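Local coordinates for M32 carboxypeptidase (Chitinophagaceae bacterium, PDB 7A03), which probably acts as a metal-dependent carboxypeptidase of the M32 family, removing amino acids one by one from the C-terminal ends of peptides, at residues Q299-E304 against I356-H361; V307-N312 against A340-Q345; N312-Q317 against Q335-A340; F316-I321 against E327-V332. All coordinates share one frame; numbering follows the deposited sequence.

Contact 1: Q299-E304 against I356-H361; sequences QSRLWE and ITYHFH
Arg301 and Tyr358 make the sole touch between 299-304, a run within one helix, and 356-361, where another helix begins. Before that point the helix 299-304 looks elsewhere: Gln299 OE1 accepts a hydrogen bond from His464 NE2, and Ser300 packs against His267 and His271 of an HExxH pattern that probably forms the metal site, as in other M32 enzymes, although no metal is bound to it here. Arg301 then bends at its second torsion (chi2 -57°) and runs outward, bringing NH1 over one face of the Tyr358 ring, 3.7 Å from Tyr358 CE2 and nearer the rim than the middle. The guanidinium stands almost upright on that ring, the planes 80° apart, so an edge and not a flat face meets the tyrosine. With Arg301 CZ 5.1 Å from the Tyr358 centroid, any cation-pi attraction is weak. One turn on, Glu304 helps hold the guanidinium in place: Arg301 NH2 bonds the syn side of Glu304 OE1 at 2.8 Å, a salt bridge. Glu304 OE1 also bonds His267, a second-shell link, while Tyr358 OH is held by Arg350. Helix 258-277 flanks 299-304, and helix 420-439 touches Arg301, Tyr358 and His359, bridging the two segments.

Contact 2: V307-N312 against A340-Q345; sequences VGRSLN and AINHVQ
Arg309 bonds two neighbours across the contact, its backbone O to the Asn342 side chain and its NH1 to Ile341 O. The Asn342 amide sends ND2 to Arg309 O at 3.1 Å, nearly straight at 173°, with the acceptor in the amide plane and the donor in the carbonyl plane. The arginine, extended as far as NE, reaches with NH1 to Ile341 O, 3.0 Å away, a more bent bond at 140° whose acceptor lies somewhat off the guanidinium plane. The rest of that guanidinium is also engaged, NE by Asn305, while Trp263 adds a cation-pi contact. Arg309 belongs to the type I turn from Val307 to Ser310, which joins two helices; Ser310 is the N-cap of the second, its OG meeting Phe313 N and Val307 O. On the other side Asn342 lies in the loop after helix 334-341 and gives ND2 to Tyr338 O as well, while its OD1 takes Lys496. A leucine at Asn342 would probably leave Arg309 O without this donor and Lys496 NZ without this acceptor, freeing the turn to shift. Ile341 supplies the apolar share: CD1 lies 4.0 Å from Arg309 CA, against the backbone of the turn, and 4.3 Å from Gly308 O.

Contact 3: N312-Q317 against Q335-A340; sequences NFWKFQ and QEFYKA
Trp314 and Phe337 meet as a tilted edge-to-face pair, and their torsions set it up from two helices. Trp314 holds CG anti to its carbonyl carbon (chi1 -70°), which turns one face of the indole to Phe337; Phe337 takes the other course, CG anti to the backbone N (chi1 -176°), and sends its ring toward that face. Its leading atom is CE2, which stands over the six-membered ring of the indole, with Phe337 CE2 3.8 Å from Trp314 CE3 and nearly as close to the ring's other carbons. The centroids of the Phe337 ring and the Trp314 six-membered ring are 4.9 Å apart, and the planes make 62°, short of a perpendicular T. The opposite indole face is covered by Phe313, whose CD2 sits 3.5 Å above the Trp314 plane, so the tryptophan is sandwiched between an aromatic of its own helix and one of helix 334-341. Leu334, Ile341 and Ile321 also touch Trp314, and Phe337 meets Phe258, Trp263 and the Tyr318 ring. Between these two side chains no hydrogen bond forms; the pair therefore rests on shape and on the approach of C-H to a pi face, while the bond from Trp314 NE1 to Gly308 O helps hold the indole's orientation.

Contact 4: F316-I321 against E327-V332; sequences FQYPRI and EQLGNV
With CG anti to its backbone N (chi1 -169°), Tyr318 lays its ring out from helix 311-324 and puts OH among the backbone and side chains of Leu329 and Val332. Ile321, one turn later, has CG1 in the crowded position between N and carbonyl carbon (chi1 71°), and its CD1 comes to 3.7 Å from Leu329 CD1. The hydroxyl of Tyr318 gives its proton to Val332 O, with OH 2.7 Å from that oxygen. It approaches well above the carbonyl plane, 58° out of it, and so misses the lone pairs, although the oxygen itself lies near the plane of the tyrosine ring, at its edge. Two side chains crowd the hydroxyl: Val332 CB lies 3.3 Å and Leu329 CB 3.6 Å from Tyr318 OH. Leu329 O, also close to the hydroxyl, is engaged by Val332 N at 3.0 Å across the type I turn and by Gln322. That turn leads from the short helix 326-329 toward helix 334-341, and Tyr318 ties it back to helix 311-324. A phenylalanine here would probably leave Val332 O without its buried donor and the turn less firmly fixed. The contact thus joins one hydrogen bond, spent on a backbone carbonyl in a buried setting, to an aliphatic contact between Ile321 and Leu329, so that direction comes from the hydroxyl and bulk from the methyls.

Overall arrangement
Contacts 2, 3 and 4 follow helix 311-324 outward, from about 20 to 25 to 30 Å between contact centre and chain centre, while contact 1 lies only 10 Å away. Distance does not set burial: contacts 3 and 4 are buried, 1 and 2 only partly. Contacts 2 and 3 join the same two helices and share Asn312 and Ala340; 3 and 4 share Phe316 and Gln317, and Tyr318 and Ile321 pack on Phe337. Glu304 links contact 1 to contact 2 by a salt bridge to Arg309. The chemistry differs: an arginine edge on a tyrosine ring in contact 1, polar side-chain-to-backbone bonds at the turn in contact 2, an aromatic pair in contact 3, a hydroxyl with aliphatic methyls in contact 4.

Contact 1: Q299-E304 against I356-H361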
# COMPACT_ATOMS: atom_id res chain seq x y z
N GLN A 299 6.66 1.48 -4.67
CA GLN A 299 7.50 2.66 -4.42
C GLN A 299 7.85 2.81 -2.94
O GLN A 299 9.03 3.05 -2.58
CB GLN A 299 6.77 3.89 -4.94
CG GLN A 299 6.51 3.82 -6.42
CD GLN A 299 7.79 3.59 -7.20
OE1 GLN A 299 8.58 4.51 -7.39
NE2 GLN A 299 8.01 2.34 -7.63
N SER A 300 6.86 2.61 -2.06
CA SER A 300 7.16 2.69 -0.63
C SER A 300 8.15 1.62 -0.18
O SER A 300 9.09 1.90 0.58
CB SER A 300 5.88 2.64 0.22
OG SER A 300 5.22 1.39 0.12
N ARG A 301 7.97 0.38 -0.65
CA ARG A 301 8.84 -0.71 -0.22
C ARG A 301 10.22 -0.62 -0.85
O ARG A 301 11.20 -1.02 -0.20
CB ARG A 301 8.21 -2.06 -0.54
CG ARG A 301 6.98 -2.39 0.29
CD ARG A 301 7.23 -2.37 1.80
NE ARG A 301 6.12 -3.01 2.50
CZ ARG A 301 5.94 -3.02 3.82
NH1 ARG A 301 4.92 -3.69 4.32
NH2 ARG A 301 6.79 -2.41 4.64
N LEU A 302 10.32 -0.15 -2.10
CA LEU A 302 11.63 -0.04 -2.73
C LEU A 302 12.51 0.90 -1.94
O LEU A 302 13.69 0.60 -1.68
CB LEU A 302 11.49 0.44 -4.17
CG LEU A 302 12.78 0.60 -5.00
CD1 LEU A 302 12.48 0.31 -6.47
CD2 LEU A 302 13.36 2.00 -4.86
N TRP A 303 11.95 2.05 -1.53
CA TRP A 303 12.79 2.96 -0.76
C TRP A 303 12.99 2.48 0.68
O TRP A 303 14.10 2.56 1.21
CB TRP A 303 12.20 4.36 -0.78
CG TRP A 303 12.37 5.08 -2.08
CD1 TRP A 303 11.48 5.16 -3.10
CD2 TRP A 303 13.51 5.85 -2.49
NE1 TRP A 303 11.97 5.95 -4.11
CE2 TRP A 303 13.23 6.37 -3.77
CE3 TRP A 303 14.75 6.15 -1.89
CZ2 TRP A 303 14.13 7.19 -4.46
CZ3 TRP A 303 15.64 6.97 -2.59
CH2 TRP A 303 15.33 7.46 -3.86
N GLU A 304 11.94 1.95 1.31
CA GLU A 304 12.05 1.58 2.72
C GLU A 304 13.03 0.43 2.91
O GLU A 304 13.82 0.43 3.86
CB GLU A 304 10.68 1.18 3.26
CG GLU A 304 10.73 0.79 4.73
CD GLU A 304 9.56 -0.05 5.19
OE1 GLU A 304 8.64 -0.27 4.37
OE2 GLU A 304 9.57 -0.49 6.36
N ILE A 356 9.98 -10.54 5.70
CA ILE A 356 9.87 -11.92 5.26
C ILE A 356 8.54 -12.49 5.73
O ILE A 356 7.70 -12.89 4.92
CB ILE A 356 11.05 -12.80 5.73
CG1 ILE A 356 12.37 -12.21 5.24
CG2 ILE A 356 10.87 -14.23 5.26
CD1 ILE A 356 12.47 -12.11 3.73
N THR A 357 8.36 -12.53 7.05
CA THR A 357 7.14 -13.12 7.60
C THR A 357 5.89 -12.35 7.19
O THR A 357 4.81 -12.95 7.16
CB THR A 357 7.23 -13.21 9.12
OG1 THR A 357 7.35 -11.89 9.67
CG2 THR A 357 8.41 -14.07 9.55
N TYR A 358 6.02 -11.06 6.85
CA TYR A 358 4.86 -10.27 6.41
C TYR A 358 4.03 -11.02 5.38
O TYR A 358 2.79 -11.01 5.44
CB TYR A 358 5.35 -8.95 5.80
CG TYR A 358 4.24 -7.95 5.52
CD1 TYR A 358 3.53 -7.97 4.32
CD2 TYR A 358 3.90 -6.98 6.46
CE1 TYR A 358 2.51 -7.08 4.07
CE2 TYR A 358 2.89 -6.08 6.22
CZ TYR A 358 2.20 -6.13 5.02
OH TYR A 358 1.19 -5.23 4.77
N HIS A 359 4.69 -11.69 4.44
CA HIS A 359 3.98 -12.28 3.32
C HIS A 359 3.18 -13.51 3.72
O HIS A 359 2.16 -13.80 3.09
CB HIS A 359 4.93 -12.45 2.14
CG HIS A 359 5.64 -11.18 1.83
ND1 HIS A 359 4.99 -10.09 1.29
CD2 HIS A 359 6.91 -10.77 2.09
CE1 HIS A 359 5.84 -9.08 1.19
NE2 HIS A 359 7.01 -9.47 1.66
N PHE A 360 3.55 -14.18 4.82
CA PHE A 360 2.67 -15.22 5.33
C PHE A 360 1.37 -14.62 5.85
O PHE A 360 0.28 -15.16 5.58
CB PHE A 360 3.38 -16.07 6.37
CG PHE A 360 4.42 -16.98 5.77
CD1 PHE A 360 5.70 -16.51 5.53
CD2 PHE A 360 4.10 -18.27 5.40
CE1 PHE A 360 6.66 -17.33 4.95
CE2 PHE A 360 5.04 -19.09 4.83
CZ PHE A 360 6.32 -18.62 4.60
N HIS A 361 1.46 -13.49 6.57
CA HIS A 361 0.25 -12.79 6.98
C HIS A 361 -0.64 -12.53 5.77
O HIS A 361 -1.85 -12.83 5.79
CB HIS A 361 0.62 -11.46 7.65
CG HIS A 361 1.37 -11.60 8.95
ND1 HIS A 361 0.73 -11.69 10.18
CD2 HIS A 361 2.69 -11.62 9.22
CE1 HIS A 361 1.64 -11.79 11.14
NE2 HIS A 361 2.84 -11.75 10.58

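Contact 2: V307-N312 against A340-Q345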
# COMPACT_ATOMS: atom_id res chain seq x y z
N VAL A 307 16.32 -0.24 -0.63
CA VAL A 307 17.31 0.79 -0.34
C VAL A 307 17.50 0.91 1.17
O VAL A 307 18.60 0.70 1.69
CB VAL A 307 16.90 2.14 -0.97
CG1 VAL A 307 17.91 3.20 -0.60
CG2 VAL A 307 16.78 1.99 -2.49
N GLY A 308 16.42 1.22 1.89
CA GLY A 308 16.53 1.72 3.26
C GLY A 308 16.98 0.72 4.29
O GLY A 308 17.30 1.12 5.41
N ARG A 309 16.99 -0.57 3.97
CA ARG A 309 17.51 -1.57 4.90
C ARG A 309 18.79 -2.23 4.38
O ARG A 309 19.26 -3.21 4.96
CB ARG A 309 16.43 -2.62 5.22
CG ARG A 309 15.22 -2.02 5.96
CD ARG A 309 14.24 -3.11 6.46
NE ARG A 309 12.99 -2.46 6.86
CZ ARG A 309 12.74 -1.97 8.08
NH1 ARG A 309 13.61 -2.11 9.08
NH2 ARG A 309 11.59 -1.35 8.31
N SER A 310 19.35 -1.69 3.30
CA SER A 310 20.49 -2.30 2.64
C SER A 310 21.80 -1.83 3.25
O SER A 310 21.89 -0.73 3.82
CB SER A 310 20.47 -1.97 1.15
OG SER A 310 20.91 -0.65 0.92
N LEU A 311 22.82 -2.69 3.14
CA LEU A 311 24.13 -2.34 3.67
C LEU A 311 24.70 -1.12 2.96
O LEU A 311 25.27 -0.23 3.60
CB LEU A 311 25.08 -3.53 3.56
CG LEU A 311 26.47 -3.30 4.13
CD1 LEU A 311 26.40 -3.01 5.61
CD2 LEU A 311 27.34 -4.51 3.87
N ASN A 312 24.52 -1.04 1.63
CA ASN A 312 25.05 0.09 0.87
C ASN A 312 24.48 1.41 1.35
O ASN A 312 25.22 2.39 1.48
CB ASN A 312 24.75 -0.09 -0.62
CG ASN A 312 25.74 -0.99 -1.30
OD1 ASN A 312 26.85 -1.21 -0.81
ND2 ASN A 312 25.35 -1.54 -2.44
N ALA A 340 20.49 -5.63 13.08
CA ALA A 340 19.40 -5.32 14.00
C ALA A 340 18.19 -4.75 13.27
O ALA A 340 17.04 -5.02 13.65
CB ALA A 340 19.90 -4.33 15.05
N ILE A 341 18.43 -3.92 12.25
CA ILE A 341 17.33 -3.37 11.47
C ILE A 341 16.78 -4.36 10.47
O ILE A 341 15.75 -4.08 9.82
CB ILE A 341 17.67 -2.01 10.84
CG1 ILE A 341 18.78 -2.20 9.79
CG2 ILE A 341 18.09 -1.02 11.93
CD1 ILE A 341 18.73 -1.23 8.65
N ASN A 342 17.43 -5.52 10.31
CA ASN A 342 16.88 -6.61 9.51
C ASN A 342 16.55 -7.85 10.34
O ASN A 342 16.94 -8.96 9.98
CB ASN A 342 17.86 -6.97 8.40
CG ASN A 342 17.91 -5.93 7.32
OD1 ASN A 342 16.99 -5.81 6.52
ND2 ASN A 342 19.01 -5.18 7.28
N HIS A 343 15.84 -7.67 11.45
CA HIS A 343 15.50 -8.77 12.35
C HIS A 343 14.23 -9.46 11.88
O HIS A 343 13.17 -8.84 11.77
CB HIS A 343 15.34 -8.28 13.79
CG HIS A 343 15.03 -9.38 14.75
ND1 HIS A 343 15.95 -10.35 15.09
CD2 HIS A 343 13.89 -9.69 15.42
CE1 HIS A 343 15.40 -11.20 15.94
NE2 HIS A 343 14.15 -10.82 16.16
N VAL A 344 14.33 -10.77 11.63
CA VAL A 344 13.21 -11.58 11.15
C VAL A 344 12.70 -12.45 12.29
O VAL A 344 13.47 -13.18 12.92
CB VAL A 344 13.62 -12.43 9.94
CG1 VAL A 344 12.60 -13.54 9.68
CG2 VAL A 344 13.77 -11.55 8.72
N GLN A 345 11.38 -12.41 12.51
CA GLN A 345 10.79 -13.14 13.62
C GLN A 345 9.32 -13.39 13.34
O GLN A 345 8.56 -12.44 13.17
CB GLN A 345 10.91 -12.27 14.88
CG GLN A 345 10.38 -12.91 16.14
CD GLN A 345 11.00 -12.30 17.38
OE1 GLN A 345 12.17 -12.52 17.67
NE2 GLN A 345 10.22 -11.51 18.11

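Contact 3: N312-Q317 against Q335-A340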
# COMPACT_ATOMS: atom_id res chain seq x y z
N ASN A 312 24.52 -1.04 1.63
CA ASN A 312 25.05 0.09 0.87
C ASN A 312 24.48 1.41 1.35
O ASN A 312 25.22 2.39 1.48
CB ASN A 312 24.75 -0.09 -0.62
CG ASN A 312 25.74 -0.99 -1.30
OD1 ASN A 312 26.85 -1.21 -0.81
ND2 ASN A 312 25.35 -1.54 -2.44
N PHE A 313 23.17 1.47 1.61
CA PHE A 313 22.57 2.69 2.15
C PHE A 313 23.24 3.09 3.47
O PHE A 313 23.59 4.26 3.70
CB PHE A 313 21.08 2.44 2.36
CG PHE A 313 20.28 3.64 2.81
CD1 PHE A 313 19.93 4.63 1.91
CD2 PHE A 313 19.84 3.74 4.12
CE1 PHE A 313 19.15 5.74 2.32
CE2 PHE A 313 19.09 4.83 4.55
CZ PHE A 313 18.74 5.84 3.64
N TRP A 314 23.43 2.10 4.35
CA TRP A 314 23.97 2.37 5.67
C TRP A 314 25.47 2.63 5.69
O TRP A 314 25.95 3.24 6.64
CB TRP A 314 23.46 1.34 6.69
CG TRP A 314 22.01 1.59 6.93
CD1 TRP A 314 20.94 0.91 6.40
CD2 TRP A 314 21.46 2.69 7.66
NE1 TRP A 314 19.76 1.50 6.80
CE2 TRP A 314 20.05 2.59 7.58
CE3 TRP A 314 22.02 3.73 8.40
CZ2 TRP A 314 19.20 3.51 8.19
CZ3 TRP A 314 21.18 4.63 9.02
CH2 TRP A 314 19.79 4.52 8.92
N LYS A 315 26.22 2.26 4.64
CA LYS A 315 27.63 2.63 4.61
C LYS A 315 27.79 4.15 4.69
O LYS A 315 28.69 4.64 5.37
CB LYS A 315 28.28 2.11 3.34
CG LYS A 315 28.53 0.62 3.36
CD LYS A 315 29.18 0.15 2.07
CE LYS A 315 29.08 -1.36 1.91
NZ LYS A 315 29.70 -1.79 0.62
N PHE A 316 26.91 4.89 4.02
CA PHE A 316 26.92 6.34 4.11
C PHE A 316 26.12 6.85 5.30
O PHE A 316 26.57 7.76 6.01
CB PHE A 316 26.37 6.93 2.80
CG PHE A 316 26.25 8.44 2.81
CD1 PHE A 316 27.34 9.22 2.48
CD2 PHE A 316 25.05 9.06 3.11
CE1 PHE A 316 27.24 10.59 2.47
CE2 PHE A 316 24.94 10.44 3.11
CZ PHE A 316 26.05 11.21 2.78
N GLN A 317 24.93 6.29 5.53
CA GLN A 317 24.07 6.88 6.56
C GLN A 317 24.49 6.53 7.99
O GLN A 317 24.26 7.33 8.90
CB GLN A 317 22.60 6.52 6.32
CG GLN A 317 21.99 7.16 5.08
CD GLN A 317 21.80 8.67 5.20
OE1 GLN A 317 21.92 9.25 6.29
NE2 GLN A 317 21.48 9.31 4.09
N GLN A 335 27.81 -3.32 11.11
CA GLN A 335 27.25 -4.66 10.94
C GLN A 335 26.19 -4.98 11.99
O GLN A 335 25.15 -5.55 11.66
CB GLN A 335 28.37 -5.71 10.98
CG GLN A 335 28.93 -6.05 9.62
CD GLN A 335 27.87 -6.59 8.68
OE1 GLN A 335 26.98 -7.33 9.09
NE2 GLN A 335 27.95 -6.20 7.42
N GLU A 336 26.44 -4.62 13.25
CA GLU A 336 25.43 -4.85 14.29
C GLU A 336 24.15 -4.09 13.99
O GLU A 336 23.04 -4.64 14.13
CB GLU A 336 25.98 -4.45 15.66
CG GLU A 336 27.11 -5.35 16.11
CD GLU A 336 27.77 -4.87 17.39
OE1 GLU A 336 28.06 -3.67 17.50
OE2 GLU A 336 27.99 -5.71 18.30
N PHE A 337 24.28 -2.83 13.57
CA PHE A 337 23.11 -2.03 13.25
C PHE A 337 22.35 -2.62 12.06
O PHE A 337 21.12 -2.73 12.09
CB PHE A 337 23.55 -0.59 12.98
CG PHE A 337 22.40 0.34 12.74
CD1 PHE A 337 21.72 0.93 13.80
CD2 PHE A 337 22.01 0.63 11.44
CE1 PHE A 337 20.66 1.78 13.57
CE2 PHE A 337 20.94 1.48 11.22
CZ PHE A 337 20.28 2.05 12.28
N TYR A 338 23.08 -3.03 11.02
CA TYR A 338 22.48 -3.61 9.82
C TYR A 338 21.70 -4.88 10.15
O TYR A 338 20.54 -5.07 9.72
CB TYR A 338 23.60 -3.88 8.82
CG TYR A 338 23.23 -4.69 7.60
CD1 TYR A 338 22.29 -4.24 6.68
CD2 TYR A 338 23.84 -5.91 7.37
CE1 TYR A 338 21.97 -4.98 5.57
CE2 TYR A 338 23.53 -6.66 6.25
CZ TYR A 338 22.59 -6.19 5.36
OH TYR A 338 22.28 -6.95 4.25
N LYS A 339 22.30 -5.74 10.97
CA LYS A 339 21.61 -6.96 11.36
C LYS A 339 20.39 -6.64 12.21
O LYS A 339 19.33 -7.27 12.06
CB LYS A 339 22.57 -7.88 12.10
CG LYS A 339 23.67 -8.46 11.20
CD LYS A 339 23.06 -9.14 9.98
CE LYS A 339 24.11 -9.55 8.96
NZ LYS A 339 23.50 -10.33 7.84
N ALA A 340 20.49 -5.63 13.08
CA ALA A 340 19.40 -5.32 14.00
C ALA A 340 18.19 -4.75 13.27
O ALA A 340 17.04 -5.02 13.65
CB ALA A 340 19.90 -4.33 15.05

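Contact 4: F316-I321 against E327-V332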
# COMPACT_ATOMS: atom_id res chain seq x y z
N PHE A 316 26.91 4.89 4.02
CA PHE A 316 26.92 6.34 4.11
C PHE A 316 26.12 6.85 5.30
O PHE A 316 26.57 7.76 6.01
CB PHE A 316 26.37 6.93 2.80
CG PHE A 316 26.25 8.44 2.81
CD1 PHE A 316 27.34 9.22 2.48
CD2 PHE A 316 25.05 9.06 3.11
CE1 PHE A 316 27.24 10.59 2.47
CE2 PHE A 316 24.94 10.44 3.11
CZ PHE A 316 26.05 11.21 2.78
N GLN A 317 24.93 6.29 5.53
CA GLN A 317 24.07 6.88 6.56
C GLN A 317 24.49 6.53 7.99
O GLN A 317 24.26 7.33 8.90
CB GLN A 317 22.60 6.52 6.32
CG GLN A 317 21.99 7.16 5.08
CD GLN A 317 21.80 8.67 5.20
OE1 GLN A 317 21.92 9.25 6.29
NE2 GLN A 317 21.48 9.31 4.09
N TYR A 318 25.11 5.37 8.22
CA TYR A 318 25.38 4.97 9.60
C TYR A 318 26.29 5.93 10.35
O TYR A 318 25.94 6.31 11.48
CB TYR A 318 25.83 3.50 9.71
CG TYR A 318 25.83 3.07 11.16
CD1 TYR A 318 24.66 3.08 11.90
CD2 TYR A 318 27.02 2.71 11.81
CE1 TYR A 318 24.64 2.73 13.23
CE2 TYR A 318 27.01 2.34 13.15
CZ TYR A 318 25.82 2.35 13.85
OH TYR A 318 25.75 2.02 15.19
N PRO A 319 27.45 6.35 9.82
CA PRO A 319 28.27 7.31 10.59
C PRO A 319 27.52 8.59 10.90
O PRO A 319 27.70 9.17 11.98
CB PRO A 319 29.48 7.55 9.68
CG PRO A 319 29.49 6.40 8.72
CD PRO A 319 28.07 6.00 8.53
N ARG A 320 26.62 9.01 10.01
CA ARG A 320 25.84 10.22 10.26
C ARG A 320 24.87 10.04 11.43
O ARG A 320 24.77 10.90 12.31
CB ARG A 320 25.12 10.65 8.98
CG ARG A 320 26.05 10.94 7.80
CD ARG A 320 25.26 11.20 6.51
NE ARG A 320 24.41 12.39 6.55
CZ ARG A 320 24.83 13.63 6.30
NH1 ARG A 320 26.09 13.85 5.98
NH2 ARG A 320 23.97 14.65 6.36
N ILE A 321 24.15 8.91 11.47
CA ILE A 321 23.24 8.73 12.59
C ILE A 321 23.99 8.41 13.88
O ILE A 321 23.49 8.70 14.97
CB ILE A 321 22.05 7.77 12.35
CG1 ILE A 321 22.53 6.33 12.26
CG2 ILE A 321 21.22 8.19 11.14
CD1 ILE A 321 21.39 5.34 12.50
N GLU A 327 25.43 8.52 22.16
CA GLU A 327 25.25 7.77 23.40
C GLU A 327 24.50 6.47 23.19
O GLU A 327 24.61 5.55 24.00
CB GLU A 327 24.56 8.62 24.47
CG GLU A 327 24.60 7.99 25.85
CD GLU A 327 24.25 8.96 26.96
OE1 GLU A 327 24.83 10.06 26.99
OE2 GLU A 327 23.41 8.59 27.81
N GLN A 328 23.74 6.36 22.09
CA GLN A 328 23.00 5.14 21.81
C GLN A 328 23.71 4.24 20.82
O GLN A 328 23.60 3.01 20.92
CB GLN A 328 21.62 5.51 21.23
CG GLN A 328 20.70 6.24 22.22
CD GLN A 328 21.11 7.68 22.47
OE1 GLN A 328 21.54 8.40 21.54
NE2 GLN A 328 21.03 8.12 23.72
N LEU A 329 24.46 4.81 19.88
CA LEU A 329 25.02 4.05 18.78
C LEU A 329 26.54 4.11 18.71
O LEU A 329 27.13 3.45 17.85
CB LEU A 329 24.43 4.52 17.45
CG LEU A 329 22.91 4.40 17.36
CD1 LEU A 329 22.40 5.02 16.06
CD2 LEU A 329 22.52 2.94 17.45
N GLY A 330 27.19 4.88 19.59
CA GLY A 330 28.62 5.09 19.46
C GLY A 330 29.46 3.86 19.69
O GLY A 330 30.60 3.79 19.20
N ASN A 331 28.94 2.87 20.41
CA ASN A 331 29.61 1.60 20.61
C ASN A 331 28.92 0.46 19.85
O ASN A 331 29.06 -0.70 20.24
CB ASN A 331 29.72 1.28 22.11
CG ASN A 331 28.37 1.02 22.76
OD1 ASN A 331 27.33 1.46 22.26
ND2 ASN A 331 28.38 0.31 23.88
N VAL A 332 28.18 0.77 18.78
CA VAL A 332 27.48 -0.20 17.94
C VAL A 332 28.07 -0.14 16.53
O VAL A 332 28.15 0.94 15.95
CB VAL A 332 25.97 0.08 17.90
CG1 VAL A 332 25.24 -0.96 17.04
CG2 VAL A 332 25.38 0.12 19.31